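Local coordinates for suppressor protein MPT5 (Saccharomyces cerevisiae, PDB 5BZ1), which binds a UGUA-containing sequence element in the 3'-UTR of target mRNAs through its PUF domain and regulates their expression after transcription, at residues Asn168-Ile171 against Thr172-His176. Residues are numbered along the deposited sequence; the frame is centred on the assembly and turned at random.
Sequences NNII and TISTH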
loop_
_atom_site.group_PDB
_atom_site.type_symbol
_atom_site.label_atom_id
_atom_site.label_comp_id
_atom_site.label_asym_id
_atom_site.label_seq_id
_atom_site.Cartn_x
_atom_site.Cartn_y
_atom_site.Cartn_z
ATOM N N ASN A 168 -16.623 -8.006 0.562
ATOM C CA ASN A 168 -15.633 -8.089 -0.509
ATOM C C ASN A 168 -14.961 -6.747 -0.821
ATOM O O ASN A 168 -14.458 -6.538 -1.929
ATOM C CB ASN A 168 -16.256 -8.665 -1.784
ATOM C CG ASN A 168 -17.280 -7.734 -2.402
ATOM O OD1 ASN A 168 -17.996 -7.023 -1.696
ATOM N ND2 ASN A 168 -17.350 -7.729 -3.728
ATOM N N ASN A 169 -14.948 -5.845 0.158
ATOM C CA ASN A 169 -14.314 -4.543 -0.014
ATOM C C ASN A 169 -12.818 -4.639 -0.332
ATOM O O ASN A 169 -12.241 -3.704 -0.885
ATOM C CB ASN A 169 -14.539 -3.660 1.219
ATOM C CG ASN A 169 -15.997 -3.264 1.405
ATOM O OD1 ASN A 169 -16.827 -3.475 0.524
ATOM N ND2 ASN A 169 -16.307 -2.673 2.553
ATOM N N ILE A 170 -12.191 -5.758 0.023
ATOM C CA ILE A 170 -10.777 -5.960 -0.296
ATOM C C ILE A 170 -10.547 -5.887 -1.809
ATOM O O ILE A 170 -9.513 -5.397 -2.265
ATOM C CB ILE A 170 -10.222 -7.290 0.285
ATOM C CG1 ILE A 170 -8.705 -7.374 0.097
ATOM C CG2 ILE A 170 -10.892 -8.504 -0.350
ATOM C CD1 ILE A 170 -7.945 -6.262 0.797
ATOM N N ILE A 171 -11.531 -6.347 -2.581
ATOM C CA ILE A 171 -11.476 -6.255 -4.035
ATOM C C ILE A 171 -11.607 -4.796 -4.484
ATOM O O ILE A 171 -10.762 -4.278 -5.221
ATOM C CB ILE A 171 -12.592 -7.085 -4.693
ATOM C CG1 ILE A 171 -12.464 -8.560 -4.311
ATOM C CG2 ILE A 171 -12.551 -6.933 -6.212
ATOM C CD1 ILE A 171 -11.332 -9.265 -5.028
ATOM N N THR A 172 -12.676 -4.145 -4.031
ATOM C CA THR A 172 -12.968 -2.755 -4.379
ATOM C C THR A 172 -11.751 -1.850 -4.173
ATOM O O THR A 172 -11.486 -0.952 -4.971
ATOM C CB THR A 172 -14.146 -2.210 -3.549
ATOM O OG1 THR A 172 -15.237 -3.136 -3.598
ATOM C CG2 THR A 172 -14.603 -0.850 -4.080
ATOM N N ILE A 173 -11.004 -2.119 -3.107
ATOM C CA ILE A 173 -9.827 -1.336 -2.754
ATOM C C ILE A 173 -8.553 -1.760 -3.503
ATOM O O ILE A 173 -7.868 -0.919 -4.084
ATOM C CB ILE A 173 -9.597 -1.382 -1.228
ATOM C CG1 ILE A 173 -10.679 -0.566 -0.516
ATOM C CG2 ILE A 173 -8.211 -0.865 -0.866
ATOM C CD1 ILE A 173 -10.868 -0.922 0.944
ATOM N N SER A 174 -8.240 -3.055 -3.488
ATOM C CA SER A 174 -6.988 -3.553 -4.062
ATOM C C SER A 174 -6.910 -3.405 -5.582
ATOM O O SER A 174 -5.819 -3.310 -6.144
ATOM C CB SER A 174 -6.765 -5.020 -3.685
ATOM O OG SER A 174 -6.701 -5.200 -2.285
ATOM N N THR A 175 -8.066 -3.403 -6.241
ATOM C CA THR A 175 -8.115 -3.317 -7.697
ATOM C C THR A 175 -8.338 -1.888 -8.171
ATOM O O THR A 175 -8.620 -1.648 -9.352
ATOM C CB THR A 175 -9.215 -4.216 -8.288
ATOM O OG1 THR A 175 -10.502 -3.719 -7.901
ATOM C CG2 THR A 175 -9.052 -5.649 -7.792
ATOM N N HIS A 176 -8.216 -0.939 -7.248
ATOM C CA HIS A 176 -8.351 0.470 -7.594
ATOM C C HIS A 176 -6.982 1.160 -7.620
ATOM O O HIS A 176 -6.116 0.884 -6.785
ATOM C CB HIS A 176 -9.294 1.176 -6.615
ATOM C CG HIS A 176 -9.683 2.556 -7.033
ATOM N ND1 HIS A 176 -8.858 3.653 -6.852
ATOM C CD2 HIS A 176 -10.807 3.036 -7.613
ATOM C CE1 HIS A 176 -9.454 4.732 -7.306
ATOM N NE2 HIS A 176 -10.647 4.388 -7.776
HETATM O O HOH W 1 -17.138 -2.674 -1.885
#
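In the short helix 169-174 of the fifth Pumilio repeat, Ser174 and Thr175 fold their hydroxyls back onto carbonyls one turn earlier. Ile170 O takes two bonds, from Ser174 N at 2.9 Å and from Ser174 OG at 2.8 Å, the two donors lying on opposite faces of the carbonyl plane. The same hydroxyl rests against the longer branch of Ile170, whose CD1 is 3.5 Å from Ser174 OG; Leu183 of helix 179-189 touches both side chains. Each repeat of the PUF domain adds a small bundle of helices to the curved RNA-binding scaffold, and here Ile173 packs on Ile136 of the preceding repeat. Where the helix ends, Thr175 N still bonds to Ile171 O at 3.0 Å, while Thr175 OG1 reaches that oxygen at 2.7 Å from above the carbonyl plane. A chi1 of 67° sets OG1 between backbone N and carbonyl carbon and leaves CG2 4.0 Å from Ile171 CG2. A valine here has no hydroxyl, and would probably leave Ile171 O to the backbone N-H, the last turn held less firmly. Nearer the helix start, one water bridges Asn169 OD1 and Thr172 OG1, 2.6 Å from each, while Asn169 ND2 bonds to Ala163 O.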